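Side-chain contacts in trwC protein (Escherichia coli, PDB 1OMH), which probably recognises, nicks and rejoins a single DNA strand at the plasmid's origin of transfer during bacterial conjugation, through its N-terminal relaxase domain: residues 9-12 / 13-16; 95-98 / 99-103; 202-206 / 207-211; 237-240 / 241-245; 275-278 / 279-283. All coordinates share one frame; numbering follows the deposited sequence.

All five contacts are local, each between adjoining runs of the chain. They follow one another in series, and none nests in or crosses another. Contact 1 turns the chain from strand 2-8 into helix 12-17. Contact 2 closes the short loop between helices 92-99 and 104-122. Contact 3 closes the exit from helix 189-206 toward strand 211-213. Contacts 4 and 5 close only helical turns, in 234-246 and 274-287. Contact 2 is the meeting point: Asp-103 bonds Tyr-209 of contact 3, and Val-100 takes a weak bond from Arg-278 of contact 5. Contacts 1 and 4 stand apart, their centres about 29 Å from each other.

Contact 1: 9-12 / 13-16; sequences RQDI and GRAA. With SO4 (sulfate ion), chain E.
Asp-11 O takes the N-H of Ala-15 at 2.8 Å, N-H...O angle 177°, and the donor lies almost in line with the carbonyl bond. The same oxygen is lined by carbon, with CB of Arg-14 and CB of Ala-15 each 3.5 Å from Asp-11 O. Ala-16 N reaches Ile-12 O at 3.1 Å, less straight (146°) and from above the carbonyl plane. These bonds form the first turn of helix 12-17, which follows a short 3-10 segment at the end of strand 2-8. Small residues suit the inner side of this turn: Ala-15 rests on Leu-59 and Ala-16 on Arg-56 of helix 52-60, and Ile-12 adds its branched side chain against Leu-59. Arg-14 goes another way. With CG anti to the backbone N (chi1 178°) and the chain bent at chi3, its guanidinium presents an edge to a sulfate ion, probably from the crystallisation liquor, whose sulfur lies in the group's plane. NH2 of Arg-14 bonds sulfate O4 at 2.8 Å; the NH1 to O3 approach is so short that its length is doubtful. Arg-154 also holds this ion, so an arginine pair gathers round one anion; the nearest atom of residues 9-16 is about 5 Å from the bound DNA. Asp-11 OD1 lies 4.5 Å from Arg-14 NE, beyond a salt bridge, while Asp-11 OD2 bonds Thr-8 N.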
loop_
_atom_site.group_PDB
_atom_site.type_symbol
_atom_site.label_atom_id
_atom_site.label_comp_id
_atom_site.label_asym_id
_atom_site.label_seq_id
_atom_site.Cartn_x
_atom_site.Cartn_y
_atom_site.Cartn_z
ATOM N N ARG B 9 6.008 13.779 -10.643
ATOM C CA ARG B 9 5.222 14.129 -11.825
ATOM C C ARG B 9 5.006 12.958 -12.773
ATOM O O ARG B 9 3.875 12.660 -13.154
ATOM C CB ARG B 9 5.891 15.262 -12.605
ATOM C CG ARG B 9 4.970 15.909 -13.628
ATOM C CD ARG B 9 4.189 17.033 -12.975
ATOM N NE ARG B 9 2.752 16.944 -13.184
ATOM C CZ ARG B 9 1.878 17.804 -12.672
ATOM N NH1 ARG B 9 2.300 18.815 -11.923
ATOM N NH2 ARG B 9 0.583 17.649 -12.903
ATOM N N GLN B 10 6.099 12.311 -13.159
ATOM C CA GLN B 10 6.051 11.176 -14.073
ATOM C C GLN B 10 5.153 10.027 -13.598
ATOM O O GLN B 10 4.793 9.159 -14.390
ATOM C CB GLN B 10 7.464 10.637 -14.302
ATOM C CG GLN B 10 8.065 9.949 -13.080
ATOM C CD GLN B 10 9.455 9.396 -13.340
ATOM O OE1 GLN B 10 10.405 10.148 -13.553
ATOM N N ASP B 11 4.796 10.012 -12.315
ATOM C CA ASP B 11 3.949 8.941 -11.779
ATOM C C ASP B 11 2.501 9.381 -11.586
ATOM O O ASP B 11 1.683 8.625 -11.064
ATOM C CB ASP B 11 4.468 8.455 -10.416
ATOM C CG ASP B 11 5.947 8.124 -10.427
ATOM O OD1 ASP B 11 6.402 7.417 -11.352
ATOM O OD2 ASP B 11 6.657 8.560 -9.493
ATOM N N ILE B 12 2.169 10.596 -12.002
ATOM C CA ILE B 12 0.812 11.078 -11.796
ATOM C C ILE B 12 -0.227 10.208 -12.505
ATOM O O ILE B 12 -1.355 10.073 -12.031
ATOM C CB ILE B 12 0.682 12.558 -12.222
ATOM C CG1 ILE B 12 -0.561 13.168 -11.579
ATOM C CG2 ILE B 12 0.635 12.669 -13.735
ATOM C CD1 ILE B 12 -0.508 14.689 -11.463
ATOM N N GLY B 13 0.160 9.608 -13.626
ATOM C CA GLY B 13 -0.756 8.742 -14.345
ATOM C C GLY B 13 -0.951 7.451 -13.568
ATOM O O GLY B 13 -2.072 6.968 -13.396
ATOM N N ARG B 14 0.157 6.892 -13.093
ATOM C CA ARG B 14 0.135 5.656 -12.321
ATOM C C ARG B 14 -0.724 5.841 -11.069
ATOM O O ARG B 14 -1.618 5.044 -10.790
ATOM C CB ARG B 14 1.567 5.262 -11.925
ATOM C CG ARG B 14 1.676 4.009 -11.061
ATOM C CD ARG B 14 3.089 3.827 -10.495
ATOM N NE ARG B 14 4.092 3.564 -11.526
ATOM C CZ ARG B 14 4.157 2.446 -12.248
ATOM N NH1 ARG B 14 3.275 1.470 -12.061
ATOM N NH2 ARG B 14 5.107 2.301 -13.165
ATOM N N ALA B 15 -0.456 6.908 -10.325
ATOM C CA ALA B 15 -1.200 7.196 -9.103
ATOM C C ALA B 15 -2.694 7.345 -9.372
ATOM O O ALA B 15 -3.524 6.904 -8.577
ATOM C CB ALA B 15 -0.662 8.461 -8.454
ATOM N N ALA B 16 -3.032 7.964 -10.499
ATOM C CA ALA B 16 -4.426 8.173 -10.860
ATOM C C ALA B 16 -5.117 6.870 -11.258
ATOM O O ALA B 16 -6.324 6.727 -11.079
ATOM C CB ALA B 16 -4.522 9.191 -12.000
HETATM S S SO4 E . 4.398 -0.854 -14.255
HETATM O O1 SO4 E . 3.867 -1.981 -15.046
HETATM O O2 SO4 E . 5.788 -1.137 -13.845
HETATM O O3 SO4 E . 3.565 -0.673 -13.050
HETATM O O4 SO4 E . 4.365 0.371 -15.076
#

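Contact 2: 95-98 / 99-103; sequences SLQA and LVAGD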
loop_
_atom_site.group_PDB
_atom_site.type_symbol
_atom_site.label_atom_id
_atom_site.label_comp_id
_atom_site.label_asym_id
_atom_site.label_seq_id
_atom_site.Cartn_x
_atom_site.Cartn_y
_atom_site.Cartn_z
ATOM N N SER B 95 -5.297 -13.361 1.770
ATOM C CA SER B 95 -5.937 -12.993 0.505
ATOM C C SER B 95 -6.788 -14.166 0.010
ATOM O O SER B 95 -7.892 -13.968 -0.507
ATOM C CB SER B 95 -4.888 -12.635 -0.560
ATOM O OG SER B 95 -4.187 -11.443 -0.219
ATOM N N LEU B 96 -6.278 -15.385 0.180
ATOM C CA LEU B 96 -6.994 -16.587 -0.261
ATOM C C LEU B 96 -8.311 -16.801 0.479
ATOM O O LEU B 96 -9.348 -17.076 -0.131
ATOM C CB LEU B 96 -6.112 -17.822 -0.074
ATOM C CG LEU B 96 -5.225 -18.293 -1.232
ATOM C CD1 LEU B 96 -4.724 -17.127 -2.062
ATOM C CD2 LEU B 96 -4.083 -19.113 -0.663
ATOM N N GLN B 97 -8.262 -16.679 1.800
ATOM C CA GLN B 97 -9.449 -16.872 2.621
ATOM C C GLN B 97 -10.493 -15.811 2.300
ATOM O O GLN B 97 -11.687 -16.097 2.238
ATOM C CB GLN B 97 -9.087 -16.806 4.111
ATOM C CG GLN B 97 -10.178 -17.322 5.051
ATOM C CD GLN B 97 -10.334 -18.833 4.985
ATOM O OE1 GLN B 97 -9.348 -19.564 4.953
ATOM N NE2 GLN B 97 -11.577 -19.307 4.983
ATOM N N ALA B 98 -10.047 -14.581 2.077
ATOM C CA ALA B 98 -10.982 -13.505 1.777
ATOM C C ALA B 98 -11.539 -13.503 0.359
ATOM O O ALA B 98 -12.730 -13.274 0.160
ATOM C CB ALA B 98 -10.325 -12.160 2.050
ATOM N N LEU B 99 -10.683 -13.772 -0.620
ATOM C CA LEU B 99 -11.082 -13.704 -2.022
ATOM C C LEU B 99 -11.481 -15.002 -2.716
ATOM O O LEU B 99 -12.259 -14.981 -3.668
ATOM C CB LEU B 99 -9.969 -13.009 -2.816
ATOM C CG LEU B 99 -9.558 -11.643 -2.238
ATOM C CD1 LEU B 99 -8.373 -11.088 -3.018
ATOM C CD2 LEU B 99 -10.731 -10.666 -2.291
ATOM N N VAL B 100 -10.936 -16.123 -2.268
ATOM C CA VAL B 100 -11.296 -17.399 -2.868
ATOM C C VAL B 100 -12.409 -18.027 -2.027
ATOM O O VAL B 100 -13.481 -18.327 -2.548
ATOM C CB VAL B 100 -10.087 -18.345 -2.941
ATOM C CG1 VAL B 100 -10.468 -19.628 -3.687
ATOM C CG2 VAL B 100 -8.934 -17.645 -3.655
ATOM N N ALA B 101 -12.152 -18.213 -0.729
ATOM C CA ALA B 101 -13.149 -18.779 0.185
ATOM C C ALA B 101 -14.340 -17.829 0.316
ATOM O O ALA B 101 -15.463 -18.259 0.562
ATOM C CB ALA B 101 -12.535 -19.034 1.557
ATOM N N GLY B 102 -14.082 -16.534 0.170
ATOM C CA GLY B 102 -15.154 -15.555 0.239
ATOM C C GLY B 102 -15.542 -15.000 1.597
ATOM O O GLY B 102 -16.718 -14.721 1.829
ATOM N N ASP B 103 -14.581 -14.833 2.500
ATOM C CA ASP B 103 -14.888 -14.279 3.817
ATOM C C ASP B 103 -14.754 -12.761 3.770
ATOM O O ASP B 103 -13.657 -12.214 3.892
ATOM C CB ASP B 103 -13.951 -14.854 4.880
ATOM C CG ASP B 103 -14.308 -14.396 6.287
ATOM O OD1 ASP B 103 -13.769 -14.979 7.252
ATOM O OD2 ASP B 103 -15.120 -13.452 6.433
#
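Leu-96 O accepts two backbone N-H groups, Val-100 N at 2.8 Å and Ala-101 N at 3.1 Å, where helix 92-99 gives way to the loop that joins it to helix 104-122. Leu-99 N bonds Ser-95 O, and Asp-103 N reaches back to a lone pair of Gln-97 O at 3.2 Å, in the carbonyl plane. Gly-102 makes this return possible: its positive phi (87°) would press a CB against the preceding carbonyl. The packing contacts of side-chain carbon are lighter. Leu-96 CG and Val-100 CG2 form an apolar pair at 4.5 Å. Leu-99 CG, anti to its own carbonyl carbon (chi1 -53°), lies 3.3 Å from Ser-95 O, and the branch continues to Ile-107, Pro-158 and Trp-281. An alanine in place of Leu-99 is likely to open a gap among these three. Asp-103, as N-cap of helix 104-122, bonds Glu-105 N through OD2 and Tyr-209 through OD1. Backbone bonds thus fold the loop, while side chains secure it to its neighbours.

Contact 3: 202-206 / 207-211; sequences HELQK and LGYQL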
loop_
_atom_site.group_PDB
_atom_site.type_symbol
_atom_site.label_atom_id
_atom_site.label_comp_id
_atom_site.label_asym_id
_atom_site.label_seq_id
_atom_site.Cartn_x
_atom_site.Cartn_y
_atom_site.Cartn_z
ATOM N N HIS B 202 -4.835 -9.134 14.931
ATOM C CA HIS B 202 -5.821 -8.960 15.991
ATOM C C HIS B 202 -7.227 -9.112 15.423
ATOM O O HIS B 202 -8.063 -9.816 15.986
ATOM C CB HIS B 202 -5.666 -7.579 16.635
ATOM C CG HIS B 202 -6.647 -7.312 17.734
ATOM N ND1 HIS B 202 -6.678 -8.047 18.901
ATOM C CD2 HIS B 202 -7.634 -6.393 17.844
ATOM C CE1 HIS B 202 -7.640 -7.591 19.681
ATOM N NE2 HIS B 202 -8.236 -6.586 19.064
ATOM N N GLU B 203 -7.484 -8.446 14.303
ATOM C CA GLU B 203 -8.790 -8.508 13.660
ATOM C C GLU B 203 -9.123 -9.915 13.179
ATOM O O GLU B 203 -10.274 -10.355 13.272
ATOM C CB GLU B 203 -8.841 -7.542 12.476
ATOM C CG GLU B 203 -8.843 -6.086 12.872
ATOM C CD GLU B 203 -10.025 -5.738 13.753
ATOM O OE1 GLU B 203 -11.162 -6.113 13.396
ATOM O OE2 GLU B 203 -9.817 -5.086 14.796
ATOM N N LEU B 204 -8.118 -10.611 12.656
ATOM C CA LEU B 204 -8.301 -11.972 12.158
ATOM C C LEU B 204 -8.603 -12.940 13.291
ATOM O O LEU B 204 -9.422 -13.851 13.146
ATOM C CB LEU B 204 -7.051 -12.436 11.405
ATOM C CG LEU B 204 -6.803 -11.710 10.081
ATOM C CD1 LEU B 204 -5.485 -12.159 9.480
ATOM C CD2 LEU B 204 -7.960 -12.001 9.131
ATOM N N GLN B 205 -7.933 -12.751 14.420
ATOM C CA GLN B 205 -8.168 -13.621 15.558
ATOM C C GLN B 205 -9.578 -13.424 16.098
ATOM O O GLN B 205 -10.181 -14.361 16.604
ATOM C CB GLN B 205 -7.115 -13.368 16.632
ATOM C CG GLN B 205 -5.810 -14.040 16.276
ATOM C CD GLN B 205 -4.675 -13.662 17.189
ATOM O OE1 GLN B 205 -3.645 -14.341 17.223
ATOM N NE2 GLN B 205 -4.842 -12.568 17.923
ATOM N N LYS B 206 -10.112 -12.215 15.959
ATOM C CA LYS B 206 -11.467 -11.938 16.417
ATOM C C LYS B 206 -12.470 -12.715 15.575
ATOM O O LYS B 206 -13.604 -12.940 15.994
ATOM C CB LYS B 206 -11.783 -10.443 16.315
ATOM C CG LYS B 206 -11.702 -9.700 17.630
ATOM C CD LYS B 206 -12.377 -8.334 17.547
ATOM C CE LYS B 206 -11.626 -7.376 16.639
ATOM N NZ LYS B 206 -12.205 -6.001 16.703
ATOM N N LEU B 207 -12.049 -13.120 14.379
ATOM C CA LEU B 207 -12.914 -13.870 13.473
ATOM C C LEU B 207 -12.783 -15.367 13.707
ATOM O O LEU B 207 -13.472 -16.168 13.076
ATOM C CB LEU B 207 -12.568 -13.535 12.014
ATOM C CG LEU B 207 -12.717 -12.060 11.614
ATOM C CD1 LEU B 207 -12.333 -11.890 10.151
ATOM C CD2 LEU B 207 -14.153 -11.597 11.839
ATOM N N GLY B 208 -11.886 -15.749 14.607
ATOM C CA GLY B 208 -11.719 -17.157 14.903
ATOM C C GLY B 208 -10.661 -17.901 14.111
ATOM O O GLY B 208 -10.721 -19.130 14.012
ATOM N N TYR B 209 -9.702 -17.183 13.532
ATOM C CA TYR B 209 -8.636 -17.839 12.781
ATOM C C TYR B 209 -7.402 -17.968 13.653
ATOM O O TYR B 209 -7.138 -17.103 14.487
ATOM C CB TYR B 209 -8.247 -17.035 11.528
ATOM C CG TYR B 209 -9.320 -16.964 10.473
ATOM C CD1 TYR B 209 -10.052 -15.795 10.274
ATOM C CD2 TYR B 209 -9.625 -18.078 9.693
ATOM C CE1 TYR B 209 -11.070 -15.740 9.322
ATOM C CE2 TYR B 209 -10.636 -18.032 8.743
ATOM C CZ TYR B 209 -11.352 -16.865 8.563
ATOM O OH TYR B 209 -12.353 -16.832 7.629
ATOM N N GLN B 210 -6.654 -19.053 13.473
ATOM C CA GLN B 210 -5.420 -19.221 14.220
ATOM C C GLN B 210 -4.314 -18.818 13.253
ATOM O O GLN B 210 -4.411 -19.084 12.052
ATOM C CB GLN B 210 -5.215 -20.666 14.670
ATOM C CG GLN B 210 -4.059 -20.804 15.664
ATOM C CD GLN B 210 -4.021 -22.154 16.351
ATOM O OE1 GLN B 210 -5.030 -22.624 16.874
ATOM N NE2 GLN B 210 -2.848 -22.780 16.365
ATOM N N LEU B 211 -3.272 -18.184 13.775
ATOM C CA LEU B 211 -2.169 -17.719 12.948
ATOM C C LEU B 211 -0.877 -18.478 13.192
ATOM O O LEU B 211 -0.583 -18.886 14.314
ATOM C CB LEU B 211 -1.932 -16.227 13.199
ATOM C CG LEU B 211 -3.183 -15.345 13.187
ATOM C CD1 LEU B 211 -2.792 -13.905 13.459
ATOM C CD2 LEU B 211 -3.890 -15.464 11.842
HETATM O O HOH W 1 -3.352 -17.360 16.429
#
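A Schellman motif joins Leu-204 and Gln-205, in the last turn of helix 189-206, to Gly-208 and Tyr-209. Gly-208 N bonds Gln-205 O at 3.0 Å, and Tyr-209 N makes a longer, weak bond to Leu-204 O at 3.4 Å. The chain leaves the helix at Gly-208, whose phi of 93° would jam a side chain against the carbonyl before it. Leu-207 N also bonds Leu-204 O at 3.0 Å, and the edge of the Tyr-209 ring lies beside that oxygen, CD1 at 3.5 Å. Next to these polar atoms Leu-204 spreads its methyls in two directions, CD2 toward Leu-207 and Tyr-209 and CD1 toward Leu-211, with Ile-106 of helix 104-122 and Phe-219 of strand 219-221 beside them. On the outer side, Gln-205 crosses Leu-211 obliquely. Its extended chain, with CG anti to the carbonyl carbon (chi1 -78°), carries OE1 to a water at 3.1 Å, and that water accepts from Leu-211 N at 2.8 Å; a long polar side chain suits this bridge. One turn back, Lys-206 NZ forms a salt bridge with Glu-203 OE2 at 3.2 Å; the buried carboxylate is also paired with Arg-112 and Arg-116 of helix 104-122, so it is likely to stay charged. This is a glycine-ended helix C-cap, leading here into strand 211-213 of a two-stranded antiparallel sheet.

Contact 4: 237-240 / 241-245; sequences EQIA and EWYAA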
loop_
_atom_site.group_PDB
_atom_site.type_symbol
_atom_site.label_atom_id
_atom_site.label_comp_id
_atom_site.label_asym_id
_atom_site.label_seq_id
_atom_site.Cartn_x
_atom_site.Cartn_y
_atom_site.Cartn_z
ATOM N N GLU B 237 7.325 -16.627 -7.716
ATOM C CA GLU B 237 7.980 -17.663 -8.512
ATOM C C GLU B 237 8.815 -17.037 -9.628
ATOM O O GLU B 237 9.923 -17.487 -9.900
ATOM C CB GLU B 237 6.938 -18.609 -9.120
ATOM C CG GLU B 237 7.512 -19.911 -9.663
ATOM C CD GLU B 237 6.477 -20.732 -10.420
ATOM O OE1 GLU B 237 5.295 -20.736 -10.010
ATOM O OE2 GLU B 237 6.847 -21.385 -11.422
ATOM N N GLN B 238 8.277 -16.004 -10.268
ATOM C CA GLN B 238 8.989 -15.321 -11.345
ATOM C C GLN B 238 10.237 -14.627 -10.796
ATOM O O GLN B 238 11.300 -14.635 -11.422
ATOM C CB GLN B 238 8.058 -14.314 -12.035
ATOM C CG GLN B 238 6.962 -14.991 -12.871
ATOM C CD GLN B 238 5.918 -14.017 -13.415
ATOM O OE1 GLN B 238 5.250 -14.298 -14.416
ATOM N NE2 GLN B 238 5.764 -12.878 -12.753
ATOM N N ILE B 239 10.107 -14.025 -9.621
ATOM C CA ILE B 239 11.241 -13.354 -8.997
ATOM C C ILE B 239 12.326 -14.395 -8.682
ATOM O O ILE B 239 13.501 -14.177 -8.981
ATOM C CB ILE B 239 10.804 -12.609 -7.699
ATOM C CG1 ILE B 239 10.159 -11.260 -8.039
ATOM C CG2 ILE B 239 12.013 -12.317 -6.828
ATOM C CD1 ILE B 239 9.121 -11.292 -9.122
ATOM N N ALA B 240 11.935 -15.532 -8.103
ATOM C CA ALA B 240 12.905 -16.583 -7.779
ATOM C C ALA B 240 13.625 -17.108 -9.031
ATOM O O ALA B 240 14.837 -17.360 -9.002
ATOM C CB ALA B 240 12.214 -17.746 -7.056
ATOM N N GLU B 241 12.883 -17.280 -10.124
ATOM C CA GLU B 241 13.492 -17.777 -11.356
ATOM C C GLU B 241 14.503 -16.777 -11.897
ATOM O O GLU B 241 15.520 -17.169 -12.452
ATOM C CB GLU B 241 12.442 -18.042 -12.446
ATOM C CG GLU B 241 12.975 -18.969 -13.550
ATOM C CD GLU B 241 12.155 -18.947 -14.832
ATOM O OE1 GLU B 241 10.914 -18.864 -14.755
ATOM O OE2 GLU B 241 12.759 -19.030 -15.924
ATOM N N TRP B 242 14.214 -15.486 -11.745
ATOM C CA TRP B 242 15.109 -14.451 -12.238
ATOM C C TRP B 242 16.454 -14.537 -11.528
ATOM O O TRP B 242 17.506 -14.497 -12.174
ATOM C CB TRP B 242 14.477 -13.063 -12.056
ATOM C CG TRP B 242 15.253 -11.956 -12.714
ATOM C CD1 TRP B 242 16.376 -11.334 -12.231
ATOM C CD2 TRP B 242 14.976 -11.349 -13.984
ATOM N NE1 TRP B 242 16.807 -10.379 -13.119
ATOM C CE2 TRP B 242 15.968 -10.367 -14.205
ATOM C CE3 TRP B 242 13.987 -11.543 -14.961
ATOM C CZ2 TRP B 242 16.002 -9.580 -15.358
ATOM C CZ3 TRP B 242 14.024 -10.757 -16.113
ATOM C CH2 TRP B 242 15.025 -9.788 -16.299
ATOM N N TYR B 243 16.423 -14.670 -10.205
ATOM C CA TYR B 243 17.659 -14.793 -9.436
ATOM C C TYR B 243 18.400 -16.070 -9.840
ATOM O O TYR B 243 19.616 -16.055 -10.032
ATOM C CB TYR B 243 17.367 -14.839 -7.926
ATOM C CG TYR B 243 16.863 -13.544 -7.323
ATOM C CD1 TYR B 243 17.402 -12.315 -7.703
ATOM C CD2 TYR B 243 15.873 -13.553 -6.340
ATOM C CE1 TYR B 243 16.968 -11.125 -7.117
ATOM C CE2 TYR B 243 15.433 -12.371 -5.747
ATOM C CZ TYR B 243 15.983 -11.164 -6.141
ATOM O OH TYR B 243 15.547 -9.993 -5.566
ATOM N N ALA B 244 17.660 -17.172 -9.969
ATOM C CA ALA B 244 18.247 -18.463 -10.342
ATOM C C ALA B 244 18.906 -18.414 -11.717
ATOM O O ALA B 244 19.948 -19.029 -11.936
ATOM C CB ALA B 244 17.180 -19.562 -10.312
ATOM N N ALA B 245 18.297 -17.680 -12.640
ATOM C CA ALA B 245 18.843 -17.558 -13.983
ATOM C C ALA B 245 20.149 -16.775 -13.935
ATOM O O ALA B 245 21.137 -17.159 -14.565
ATOM C CB ALA B 245 17.846 -16.859 -14.889
HETATM O O HOH W 2 8.939 -18.564 -13.068
#
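Four successive backbone bonds, each from residue i+4 to residue i and 3.0 to 3.2 Å long, carry helix 234-246 from Glu-237 O to Glu-241 N on through to Ala-240 O and Ala-244 N. On its buried flank Ile-239 and Tyr-243, one turn apart, run alongside each other in the same direction. CG2 of Ile-239 meets CE2 of Tyr-243 at 3.6 Å, an oblique approach to the ring. The tyrosine can lean back like this because its CG stands beside the backbone N (chi1 -69°), which also brings CD2 of Tyr-243 to 3.6 Å from Ile-239 O. Replacing Tyr-243 by a serine would probably leave Ile-239 CG2 without its aromatic neighbour and open a gap toward Pro-250 and Ala-261. Trp-242 turns the other way, its CG anti to the backbone N (chi1 -172°): CB touches Ile-239 O at 3.4 Å while the indole runs out to Ala-261 and Leu-264 of helix 255-264. On the exposed side, a water donates to Glu-241 OE1 at 2.6 Å and, weakly, to Glu-237 O at 3.5 Å. Polar and small residues suit that side, where Ala-240 and Ala-244 add little bulk. The helix is thus amphipathic: its two aromatic rings pack against helix 255-264, with Ile-239 beside Ser-265 just past its end, while its carboxylates lie on the exposed side, where water meets one of them.

Contact 5: 275-278 / 279-283; sequences EALR and AEWQA
Arg-278 lays its guanidinium against the amide of Gln-282, one helical turn on. The two planes are only 12° apart, and Gln-282 NE2 sits 3.4 Å above the plane of the Arg-278 guanidinium, over its centre; both groups are donors there, so this is stacking and not a hydrogen bond. The arginine reaches the position by a bend at chi2 (-57°), which folds CD to 3.6 Å from Gln-282 CD. The glutamine, extended beyond CG, comes across to meet it. The polar end of Arg-278 points on to the loop after helix 92-99, where NH1 makes a weak bond to Val-100 O. Both residues stand on helix 274-287, whose side chains close over that loop: Trp-281 and Gln-282 both touch Val-100. Trp-281 carries the second cluster. Its CG lies beside the backbone N (chi1 -69°), tipping the indole back over the preceding turn, with Leu-277 O over one face, 3.4 Å from Trp-281 CG. Leu-277 lies over that face too, its CG 3.4 Å above the plane and offset toward the rim. CD1 of Leu-277 lies 3.5 Å from Trp-281 NE1, while Leu-277 CD2 lies 3.7 Å from Trp-281 CZ2. A branched leucine suits this place because its two methyls spread over the same face. The indole NE1 hydrogen-bonds Arg-156 O, which probably limits the ring's rotation. Glu-280, extended, sets OE1 3.9 Å from Leu-277 CD1.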
loop_
_atom_site.group_PDB
_atom_site.type_symbol
_atom_site.label_atom_id
_atom_site.label_comp_id
_atom_site.label_asym_id
_atom_site.label_seq_id
_atom_site.Cartn_x
_atom_site.Cartn_y
_atom_site.Cartn_z
ATOM N N GLU B 275 -15.480 -12.633 -12.690
ATOM C CA GLU B 275 -16.320 -13.765 -12.317
ATOM C C GLU B 275 -15.636 -15.062 -12.725
ATOM O O GLU B 275 -15.587 -16.025 -11.958
ATOM C CB GLU B 275 -17.689 -13.670 -12.998
ATOM C CG GLU B 275 -18.666 -14.757 -12.567
ATOM C CD GLU B 275 -19.969 -14.720 -13.347
ATOM O OE1 GLU B 275 -20.884 -15.505 -13.014
ATOM O OE2 GLU B 275 -20.075 -13.911 -14.295
ATOM N N ALA B 276 -15.107 -15.079 -13.943
ATOM C CA ALA B 276 -14.417 -16.257 -14.457
ATOM C C ALA B 276 -13.113 -16.505 -13.695
ATOM O O ALA B 276 -12.750 -17.648 -13.428
ATOM C CB ALA B 276 -14.132 -16.085 -15.948
ATOM N N LEU B 277 -12.417 -15.430 -13.336
ATOM C CA LEU B 277 -11.162 -15.560 -12.603
ATOM C C LEU B 277 -11.381 -16.178 -11.220
ATOM O O LEU B 277 -10.595 -17.019 -10.770
ATOM C CB LEU B 277 -10.487 -14.192 -12.465
ATOM C CG LEU B 277 -9.160 -14.169 -11.698
ATOM C CD1 LEU B 277 -8.166 -15.133 -12.335
ATOM C CD2 LEU B 277 -8.606 -12.750 -11.685
ATOM N N ARG B 278 -12.459 -15.772 -10.556
ATOM C CA ARG B 278 -12.788 -16.287 -9.224
ATOM C C ARG B 278 -13.016 -17.797 -9.309
ATOM O O ARG B 278 -12.577 -18.565 -8.442
ATOM C CB ARG B 278 -14.060 -15.598 -8.702
ATOM C CG ARG B 278 -14.191 -15.512 -7.176
ATOM C CD ARG B 278 -14.132 -16.875 -6.502
ATOM N NE ARG B 278 -14.450 -16.818 -5.074
ATOM C CZ ARG B 278 -15.657 -16.545 -4.583
ATOM N NH1 ARG B 278 -15.852 -16.520 -3.270
ATOM N NH2 ARG B 278 -16.670 -16.299 -5.403
ATOM N N ALA B 279 -13.717 -18.216 -10.360
ATOM C CA ALA B 279 -14.009 -19.626 -10.579
ATOM C C ALA B 279 -12.702 -20.397 -10.770
ATOM O O ALA B 279 -12.575 -21.538 -10.333
ATOM C CB ALA B 279 -14.908 -19.788 -11.808
ATOM N N GLU B 280 -11.732 -19.768 -11.427
ATOM C CA GLU B 280 -10.437 -20.395 -11.656
ATOM C C GLU B 280 -9.738 -20.582 -10.306
ATOM O O GLU B 280 -9.200 -21.652 -10.006
ATOM C CB GLU B 280 -9.568 -19.514 -12.570
ATOM C CG GLU B 280 -8.220 -20.137 -12.935
ATOM C CD GLU B 280 -7.318 -19.212 -13.755
ATOM O OE1 GLU B 280 -7.832 -18.379 -14.532
ATOM O OE2 GLU B 280 -6.081 -19.336 -13.633
ATOM N N TRP B 281 -9.748 -19.524 -9.499
ATOM C CA TRP B 281 -9.127 -19.568 -8.178
ATOM C C TRP B 281 -9.687 -20.727 -7.364
ATOM O O TRP B 281 -8.941 -21.512 -6.786
ATOM C CB TRP B 281 -9.385 -18.263 -7.404
ATOM C CG TRP B 281 -8.689 -17.035 -7.936
ATOM C CD1 TRP B 281 -7.615 -16.992 -8.790
ATOM C CD2 TRP B 281 -8.977 -15.677 -7.591
ATOM N NE1 TRP B 281 -7.222 -15.689 -8.995
ATOM C CE2 TRP B 281 -8.040 -14.861 -8.268
ATOM C CE3 TRP B 281 -9.936 -15.067 -6.771
ATOM C CZ2 TRP B 281 -8.034 -13.468 -8.147
ATOM C CZ3 TRP B 281 -9.931 -13.682 -6.653
ATOM C CH2 TRP B 281 -8.985 -12.898 -7.339
ATOM N N GLN B 282 -11.011 -20.828 -7.312
ATOM C CA GLN B 282 -11.642 -21.896 -6.546
ATOM C C GLN B 282 -11.219 -23.269 -7.046
ATOM O O GLN B 282 -10.949 -24.176 -6.255
ATOM C CB GLN B 282 -13.165 -21.745 -6.590
ATOM C CG GLN B 282 -13.625 -20.441 -5.945
ATOM C CD GLN B 282 -15.126 -20.249 -5.979
ATOM O OE1 GLN B 282 -15.751 -20.338 -7.036
ATOM N NE2 GLN B 282 -15.714 -19.969 -4.820
ATOM N N ALA B 283 -11.151 -23.423 -8.363
ATOM C CA ALA B 283 -10.735 -24.696 -8.941
ATOM C C ALA B 283 -9.255 -24.925 -8.634
ATOM O O ALA B 283 -8.831 -26.043 -8.351
ATOM C CB ALA B 283 -10.972 -24.693 -10.460
#